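Long-range contacts in cobalamin biosynthesis protein CobN (Mycobacterium tuberculosis, PDB 7C6O), which serves as the large, catalytic subunit of cobaltochelatase, the enzyme that inserts cobalt into the corrin ring during cobalamin biosynthesis: residues S54-Y62 and G145-A154; A82-G92 and V108-E116. All blocks are in the same frame, centred on the assembly; numbering follows the deposited sequence.

Both contacts belong to the alpha/beta unit at the N-terminal end of the modelled chain, built round a four-stranded parallel sheet of order 62-65, 42-46, 84-89, 110-114. Interaction 2 (82-92 with 108-116) pairs the last two strands and is nested, along the chain, inside the loop that interaction 1 closes between 54-62 and 145-154. Their centres lie about 15 Å apart and their nearest atoms about 5 Å, without touching. Helix 146-161 links them: its first turns make interaction 1, and Leu156 and Val160 further on pack against strand 84-89. With centres about 47 and 50 Å from that of the chain, both lie in a peripheral part of a very large subunit.

Interaction 1. Residues S54-Y62 and G145-A154; sequences SARSSGKNY and GVDNLRELHA
Lys60 lies across the helix of 145-154, over Arg150 and His153, and each of its side-chain atoms meets something there. Lys60 CB rests 3.7 Å from His153 CG. CG sits between His153 CB and Arg150 O, and a bend at chi2 (-65°) lays the rest of the chain on the helix: CD comes near the imidazole, and Lys60 CE passes 3.4 Å from Arg150 O. At the tip, NZ lies near Ala154 CB and donates to a water that also binds His153 ND1.

The other end of that imidazole is held too. His153 NE2 donates to Asn61 O at 3.0 Å; the acceptor lies in the ring plane, while the nitrogen stands well above the plane of the carbonyl. The CD2 edge points at the centre of one face of Tyr62 in a T-shaped stack, planes at 85°, and Ala55 CB packs toward the rim of the opposite face. Tyr62 OH then reaches Leu149 O at 2.6 Å, on a lone pair.

Nearer Gly145, Leu149 CG meets Ser54 CB at 3.7 Å. Arg150 NH2 is salt-bridged to Asp147 in its own helix, and Arg150 NH1 makes a long bond, 3.3 Å, to Ser58 O. All three direct hydrogen bonds across the contact thus run from side chain to main-chain carbonyl: two set the tyrosine and histidine rings, the third the arginine, amid waters and apolar contacts.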
loop_
_atom_site.group_PDB
_atom_site.type_symbol
_atom_site.label_atom_id
_atom_site.label_comp_id
_atom_site.label_asym_id
_atom_site.label_seq_id
_atom_site.Cartn_x
_atom_site.Cartn_y
_atom_site.Cartn_z
ATOM N N SER A 54 -18.318 35.234 6.801
ATOM C CA SER A 54 -18.989 36.073 5.812
ATOM C C SER A 54 -19.121 37.506 6.309
ATOM O O SER A 54 -18.938 38.458 5.541
ATOM C CB SER A 54 -20.367 35.501 5.479
ATOM O OG SER A 54 -20.268 34.243 4.832
ATOM N N ALA A 55 -19.453 37.678 7.590
ATOM C CA ALA A 55 -19.535 39.019 8.160
ATOM C C ALA A 55 -18.174 39.702 8.147
ATOM O O ALA A 55 -18.072 40.896 7.842
ATOM C CB ALA A 55 -20.092 38.949 9.582
ATOM N N ARG A 56 -17.114 38.955 8.472
ATOM C CA ARG A 56 -15.766 39.508 8.401
ATOM C C ARG A 56 -15.403 39.890 6.970
ATOM O O ARG A 56 -14.856 40.972 6.729
ATOM C CB ARG A 56 -14.755 38.504 8.959
ATOM C CG ARG A 56 -13.320 39.012 8.991
ATOM C CD ARG A 56 -12.381 37.965 9.567
ATOM N NE ARG A 56 -12.210 36.828 8.667
ATOM C CZ ARG A 56 -11.552 35.717 8.980
ATOM N NH1 ARG A 56 -11.002 35.587 10.180
ATOM N NH2 ARG A 56 -11.443 34.735 8.095
ATOM N N SER A 57 -15.713 39.017 6.007
ATOM C CA SER A 57 -15.415 39.300 4.607
ATOM C C SER A 57 -16.205 40.486 4.066
ATOM O O SER A 57 -15.764 41.112 3.096
ATOM C CB SER A 57 -15.697 38.065 3.747
ATOM O OG SER A 57 -14.826 36.991 4.067
ATOM N N SER A 58 -17.355 40.811 4.667
ATOM C CA SER A 58 -18.227 41.838 4.105
ATOM C C SER A 58 -17.619 43.231 4.208
ATOM O O SER A 58 -17.963 44.114 3.415
ATOM C CB SER A 58 -19.586 41.822 4.807
ATOM O OG SER A 58 -19.496 42.430 6.086
ATOM N N GLY A 59 -16.733 43.454 5.175
ATOM C CA GLY A 59 -16.177 44.770 5.393
ATOM C C GLY A 59 -17.076 45.722 6.148
ATOM O O GLY A 59 -16.654 46.850 6.431
ATOM N N LYS A 60 -18.300 45.312 6.474
ATOM C CA LYS A 60 -19.179 46.125 7.298
ATOM C C LYS A 60 -18.726 46.083 8.755
ATOM O O LYS A 60 -17.949 45.219 9.170
ATOM C CB LYS A 60 -20.625 45.639 7.183
ATOM C CG LYS A 60 -21.304 45.968 5.858
ATOM C CD LYS A 60 -21.458 47.469 5.690
ATOM C CE LYS A 60 -22.654 47.834 4.837
ATOM N NZ LYS A 60 -22.914 49.305 4.867
ATOM N N ASN A 61 -19.229 47.038 9.539
ATOM C CA ASN A 61 -18.839 47.178 10.941
ATOM C C ASN A 61 -19.592 46.144 11.770
ATOM O O ASN A 61 -20.594 46.425 12.433
ATOM C CB ASN A 61 -19.099 48.591 11.444
ATOM C CG ASN A 61 -18.622 48.793 12.867
ATOM O OD1 ASN A 61 -17.772 48.049 13.355
ATOM N ND2 ASN A 61 -19.172 49.795 13.543
ATOM N N TYR A 62 -19.082 44.920 11.730
ATOM C CA TYR A 62 -19.625 43.804 12.484
ATOM C C TYR A 62 -18.706 43.441 13.641
ATOM O O TYR A 62 -17.480 43.548 13.532
ATOM C CB TYR A 62 -19.778 42.555 11.605
ATOM C CG TYR A 62 -21.033 42.430 10.768
ATOM C CD1 TYR A 62 -22.248 42.085 11.348
ATOM C CD2 TYR A 62 -20.986 42.577 9.386
ATOM C CE1 TYR A 62 -23.391 41.937 10.580
ATOM C CE2 TYR A 62 -22.123 42.428 8.610
ATOM C CZ TYR A 62 -23.322 42.107 9.212
ATOM O OH TYR A 62 -24.455 41.956 8.443
ATOM N N GLY A 145 -23.558 34.153 2.242
ATOM C CA GLY A 145 -22.601 34.730 1.325
ATOM C C GLY A 145 -22.194 36.136 1.729
ATOM O O GLY A 145 -22.869 36.819 2.499
ATOM N N VAL A 146 -21.057 36.569 1.180
ATOM C CA VAL A 146 -20.490 37.863 1.550
ATOM C C VAL A 146 -21.437 38.998 1.178
ATOM O O VAL A 146 -21.615 39.953 1.945
ATOM C CB VAL A 146 -19.104 38.044 0.901
ATOM C CG1 VAL A 146 -18.516 39.394 1.268
ATOM C CG2 VAL A 146 -18.170 36.916 1.327
ATOM N N ASP A 147 -22.066 38.912 0.001
ATOM C CA ASP A 147 -22.957 39.980 -0.444
ATOM C C ASP A 147 -24.142 40.143 0.501
ATOM O O ASP A 147 -24.498 41.266 0.876
ATOM C CB ASP A 147 -23.449 39.707 -1.866
ATOM C CG ASP A 147 -22.342 39.804 -2.895
ATOM O OD1 ASP A 147 -21.343 40.508 -2.634
ATOM O OD2 ASP A 147 -22.475 39.176 -3.967
ATOM N N ASN A 148 -24.768 39.031 0.893
ATOM C CA ASN A 148 -25.932 39.119 1.772
ATOM C C ASN A 148 -25.557 39.636 3.155
ATOM O O ASN A 148 -26.330 40.378 3.771
ATOM C CB ASN A 148 -26.621 37.759 1.873
ATOM C CG ASN A 148 -27.484 37.461 0.668
ATOM O OD1 ASN A 148 -28.092 38.364 0.090
ATOM N ND2 ASN A 148 -27.541 36.193 0.276
ATOM N N LEU A 149 -24.384 39.252 3.667
ATOM C CA LEU A 149 -23.963 39.769 4.965
ATOM C C LEU A 149 -23.686 41.265 4.906
ATOM O O LEU A 149 -23.942 41.981 5.881
ATOM C CB LEU A 149 -22.729 39.016 5.466
ATOM C CG LEU A 149 -22.978 37.870 6.455
ATOM C CD1 LEU A 149 -23.537 38.401 7.768
ATOM C CD2 LEU A 149 -23.908 36.819 5.857
ATOM N N ARG A 150 -23.182 41.756 3.772
ATOM C CA ARG A 150 -22.951 43.189 3.630
ATOM C C ARG A 150 -24.270 43.951 3.570
ATOM O O ARG A 150 -24.447 44.966 4.259
ATOM C CB ARG A 150 -22.104 43.463 2.386
ATOM C CG ARG A 150 -21.891 44.942 2.098
ATOM C CD ARG A 150 -20.919 45.167 0.946
ATOM N NE ARG A 150 -21.013 44.123 -0.069
ATOM C CZ ARG A 150 -20.067 43.218 -0.300
ATOM N NH1 ARG A 150 -18.944 43.232 0.407
ATOM N NH2 ARG A 150 -20.242 42.302 -1.242
ATOM N N GLU A 151 -25.217 43.468 2.762
ATOM C CA GLU A 151 -26.507 44.145 2.662
ATOM C C GLU A 151 -27.326 43.986 3.937
ATOM O O GLU A 151 -28.101 44.885 4.282
ATOM C CB GLU A 151 -27.287 43.624 1.454
ATOM C CG GLU A 151 -26.573 43.840 0.125
ATOM C CD GLU A 151 -26.259 45.300 -0.140
ATOM O OE1 GLU A 151 -27.175 46.142 -0.020
ATOM O OE2 GLU A 151 -25.088 45.608 -0.456
ATOM N N LEU A 152 -27.167 42.865 4.649
ATOM C CA LEU A 152 -27.877 42.688 5.913
ATOM C C LEU A 152 -27.540 43.799 6.896
ATOM O O LEU A 152 -28.430 44.336 7.568
ATOM C CB LEU A 152 -27.544 41.327 6.529
ATOM C CG LEU A 152 -28.107 41.094 7.936
ATOM C CD1 LEU A 152 -29.640 41.028 7.925
ATOM C CD2 LEU A 152 -27.510 39.836 8.555
ATOM N N HIS A 153 -26.259 44.156 6.993
ATOM C CA HIS A 153 -25.849 45.225 7.897
ATOM C C HIS A 153 -26.567 46.526 7.558
ATOM O O HIS A 153 -27.093 47.209 8.444
ATOM C CB HIS A 153 -24.333 45.408 7.828
ATOM C CG HIS A 153 -23.784 46.316 8.882
ATOM N ND1 HIS A 153 -24.026 47.673 8.895
ATOM C CD2 HIS A 153 -22.996 46.065 9.954
ATOM C CE1 HIS A 153 -23.415 48.217 9.933
ATOM N NE2 HIS A 153 -22.783 47.263 10.591
ATOM N N ALA A 154 -26.607 46.876 6.271
ATOM C CA ALA A 154 -27.267 48.110 5.858
ATOM C C ALA A 154 -28.779 48.015 6.032
ATOM O O ALA A 154 -29.423 48.986 6.447
ATOM C CB ALA A 154 -26.909 48.433 4.409
HETATM O O HOH W 1 -22.806 32.871 4.794
HETATM O O HOH W 2 -16.281 42.308 0.203
HETATM O O HOH W 3 -24.507 49.654 7.049
#

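Interaction 2. Residues A82-G92 and V108-E116; sequences ASIVVIRILGG and VPAVLVSGE
Ile87 and Leu112 lie side by side and point the same way, with Ile87 CD1 3.7 Å from Leu112 CD2. Val86 and Val111 repeat the arrangement on the other face of the sheet, Val86 CG2 resting on Val111 CB at 4.0 Å. Val85 instead meets Val108 at about a right angle, their methyls CG2 and CG1 in contact.

At the far end Arg88 slants across Val113, Arg88 CB 3.7 Å from Val113 CG2. With CG anti to the backbone N (chi1 -176°) and the chain extended to NE, its guanidinium passes with one face over Gly115 CA. NE and NH2 donate to two waters, which in turn bond to Ser114 O and Glu116 O, and NH1 forms a salt bridge with Asp51. Glu116 curls back so that Glu116 OE2 accepts from Gly91 N at 3.2 Å, on its syn side.

Between the two faces, backbone bonds such as Val111 N to Val85 O, 2.7 Å, join the parallel strands, which helix 97-105 connects as a beta-alpha-beta unit. Strand 42-46 bonds the other side of 84-89. Helices 131-143 and 146-161 pack on the face of Val86, while Trp96 touches Ile87 and Ile89 on the other. Leu112 N bonds to the OG of Ser127, a residue of the sodium site, and 110-114 is one of the sheet's two outermost strands.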
loop_
_atom_site.group_PDB
_atom_site.type_symbol
_atom_site.label_atom_id
_atom_site.label_comp_id
_atom_site.label_asym_id
_atom_site.label_seq_id
_atom_site.Cartn_x
_atom_site.Cartn_y
_atom_site.Cartn_z
ATOM N N ALA A 82 -22.575 47.211 20.915
ATOM C CA ALA A 82 -23.494 46.915 19.825
ATOM C C ALA A 82 -24.647 47.911 19.774
ATOM O O ALA A 82 -25.206 48.288 20.808
ATOM C CB ALA A 82 -24.045 45.495 19.962
ATOM N N SER A 83 -24.998 48.328 18.556
ATOM C CA SER A 83 -26.227 49.074 18.313
ATOM C C SER A 83 -27.382 48.160 17.934
ATOM O O SER A 83 -28.543 48.483 18.215
ATOM C CB SER A 83 -26.016 50.104 17.199
ATOM O OG SER A 83 -24.953 50.987 17.507
ATOM N N ILE A 84 -27.077 47.042 17.280
ATOM C CA ILE A 84 -28.045 46.007 16.934
ATOM C C ILE A 84 -27.376 44.663 17.173
ATOM O O ILE A 84 -26.174 44.511 16.939
ATOM C CB ILE A 84 -28.514 46.118 15.467
ATOM C CG1 ILE A 84 -29.022 47.524 15.151
ATOM C CG2 ILE A 84 -29.604 45.096 15.169
ATOM C CD1 ILE A 84 -29.375 47.718 13.693
ATOM N N VAL A 85 -28.150 43.688 17.641
ATOM C CA VAL A 85 -27.657 42.334 17.852
ATOM C C VAL A 85 -28.471 41.378 16.993
ATOM O O VAL A 85 -29.698 41.499 16.905
ATOM C CB VAL A 85 -27.726 41.918 19.336
ATOM C CG1 VAL A 85 -27.002 40.590 19.544
ATOM C CG2 VAL A 85 -27.127 42.997 20.216
ATOM N N VAL A 86 -27.782 40.433 16.358
ATOM C CA VAL A 86 -28.404 39.370 15.579
ATOM C C VAL A 86 -27.929 38.039 16.138
ATOM O O VAL A 86 -26.722 37.825 16.291
ATOM C CB VAL A 86 -28.060 39.477 14.084
ATOM C CG1 VAL A 86 -28.687 38.325 13.312
ATOM C CG2 VAL A 86 -28.524 40.805 13.535
ATOM N N ILE A 87 -28.874 37.152 16.435
ATOM C CA ILE A 87 -28.582 35.824 16.964
ATOM C C ILE A 87 -29.148 34.791 15.998
ATOM O O ILE A 87 -30.331 34.851 15.648
ATOM C CB ILE A 87 -29.173 35.635 18.373
ATOM C CG1 ILE A 87 -28.594 36.671 19.343
ATOM C CG2 ILE A 87 -28.920 34.221 18.873
ATOM C CD1 ILE A 87 -29.229 36.635 20.718
ATOM N N ARG A 88 -28.305 33.850 15.569
ATOM C CA ARG A 88 -28.728 32.755 14.698
ATOM C C ARG A 88 -28.265 31.438 15.306
ATOM O O ARG A 88 -27.058 31.198 15.413
ATOM C CB ARG A 88 -28.160 32.919 13.280
ATOM C CG ARG A 88 -28.638 31.856 12.286
ATOM C CD ARG A 88 -28.390 32.291 10.840
ATOM N NE ARG A 88 -28.932 31.332 9.878
ATOM C CZ ARG A 88 -28.199 30.440 9.216
ATOM N NH1 ARG A 88 -26.886 30.384 9.403
ATOM N NH2 ARG A 88 -28.778 29.608 8.363
ATOM N N ILE A 89 -29.217 30.590 15.706
ATOM C CA ILE A 89 -28.903 29.315 16.343
ATOM C C ILE A 89 -29.855 28.230 15.852
ATOM O O ILE A 89 -30.969 28.500 15.398
ATOM C CB ILE A 89 -28.973 29.388 17.888
ATOM C CG1 ILE A 89 -30.391 29.740 18.340
ATOM C CG2 ILE A 89 -27.958 30.382 18.445
ATOM C CD1 ILE A 89 -30.556 29.780 19.842
ATOM N N LEU A 90 -29.402 26.984 15.963
ATOM C CA LEU A 90 -30.270 25.826 15.811
ATOM C C LEU A 90 -30.921 25.483 17.145
ATOM O O LEU A 90 -30.357 25.731 18.214
ATOM C CB LEU A 90 -29.488 24.615 15.301
ATOM C CG LEU A 90 -28.953 24.654 13.874
ATOM C CD1 LEU A 90 -28.087 23.433 13.617
ATOM C CD2 LEU A 90 -30.103 24.710 12.887
ATOM N N GLY A 91 -32.117 24.903 17.074
ATOM C CA GLY A 91 -32.806 24.441 18.260
ATOM C C GLY A 91 -33.759 25.433 18.889
ATOM O O GLY A 91 -34.314 25.139 19.956
ATOM N N GLY A 92 -33.961 26.595 18.278
ATOM C CA GLY A 92 -34.919 27.547 18.795
ATOM C C GLY A 92 -34.461 28.252 20.063
ATOM O O GLY A 92 -33.298 28.222 20.462
ATOM N N VAL A 108 -30.758 46.445 23.850
ATOM C CA VAL A 108 -30.299 46.633 22.469
ATOM C C VAL A 108 -31.260 45.918 21.525
ATOM O O VAL A 108 -31.624 44.757 21.787
ATOM C CB VAL A 108 -28.873 46.104 22.305
ATOM C CG1 VAL A 108 -28.376 46.351 20.888
ATOM C CG2 VAL A 108 -27.942 46.751 23.323
ATOM N N PRO A 109 -31.709 46.556 20.443
ATOM C CA PRO A 109 -32.594 45.870 19.491
ATOM C C PRO A 109 -32.001 44.541 19.047
ATOM O O PRO A 109 -30.850 44.466 18.610
ATOM C CB PRO A 109 -32.697 46.864 18.329
ATOM C CG PRO A 109 -32.459 48.199 18.966
ATOM C CD PRO A 109 -31.443 47.951 20.049
ATOM N N ALA A 110 -32.794 43.481 19.178
ATOM C CA ALA A 110 -32.322 42.117 18.988
ATOM C C ALA A 110 -33.097 41.442 17.866
ATOM O O ALA A 110 -34.333 41.442 17.870
ATOM C CB ALA A 110 -32.453 41.308 20.283
ATOM N N VAL A 111 -32.365 40.865 16.920
ATOM C CA VAL A 111 -32.932 40.115 15.804
ATOM C C VAL A 111 -32.608 38.645 16.034
ATOM O O VAL A 111 -31.432 38.261 16.053
ATOM C CB VAL A 111 -32.374 40.602 14.457
ATOM C CG1 VAL A 111 -33.167 40.014 13.302
ATOM C CG2 VAL A 111 -32.372 42.127 14.401
ATOM N N LEU A 112 -33.640 37.824 16.212
ATOM C CA LEU A 112 -33.478 36.404 16.512
ATOM C C LEU A 112 -33.955 35.587 15.322
ATOM O O LEU A 112 -35.123 35.681 14.933
ATOM C CB LEU A 112 -34.262 36.014 17.765
ATOM C CG LEU A 112 -34.112 36.899 19.002
ATOM C CD1 LEU A 112 -35.044 36.412 20.108
ATOM C CD2 LEU A 112 -32.672 36.933 19.484
ATOM N N VAL A 113 -33.058 34.781 14.750
ATOM C CA VAL A 113 -33.394 33.952 13.601
ATOM C C VAL A 113 -32.879 32.538 13.833
ATOM O O VAL A 113 -31.983 32.293 14.646
ATOM C CB VAL A 113 -32.834 34.524 12.280
ATOM C CG1 VAL A 113 -33.373 35.932 12.031
ATOM C CG2 VAL A 113 -31.317 34.518 12.303
ATOM N N SER A 114 -33.457 31.601 13.092
ATOM C CA SER A 114 -33.140 30.189 13.220
ATOM C C SER A 114 -32.098 29.772 12.190
ATOM O O SER A 114 -32.019 30.337 11.095
ATOM C CB SER A 114 -34.407 29.344 13.054
ATOM O OG SER A 114 -34.108 27.963 13.034
ATOM N N GLY A 115 -31.291 28.777 12.556
ATOM C CA GLY A 115 -30.382 28.169 11.603
ATOM C C GLY A 115 -31.042 27.165 10.685
ATOM O O GLY A 115 -30.448 26.768 9.678
ATOM N N GLU A 116 -32.257 26.745 11.023
ATOM C CA GLU A 116 -33.054 25.908 10.142
ATOM C C GLU A 116 -33.516 26.711 8.928
ATOM O O GLU A 116 -33.519 27.945 8.930
ATOM C CB GLU A 116 -34.266 25.345 10.893
ATOM C CG GLU A 116 -33.940 24.343 12.009
ATOM C CD GLU A 116 -33.536 25.000 13.322
ATOM O OE1 GLU A 116 -33.055 26.152 13.299
ATOM O OE2 GLU A 116 -33.697 24.363 14.386
HETATM O O HOH W 4 -31.507 32.238 8.890
HETATM O O HOH W 5 -31.642 29.644 7.875
HETATM O O HOH W 6 -33.601 27.777 15.876
#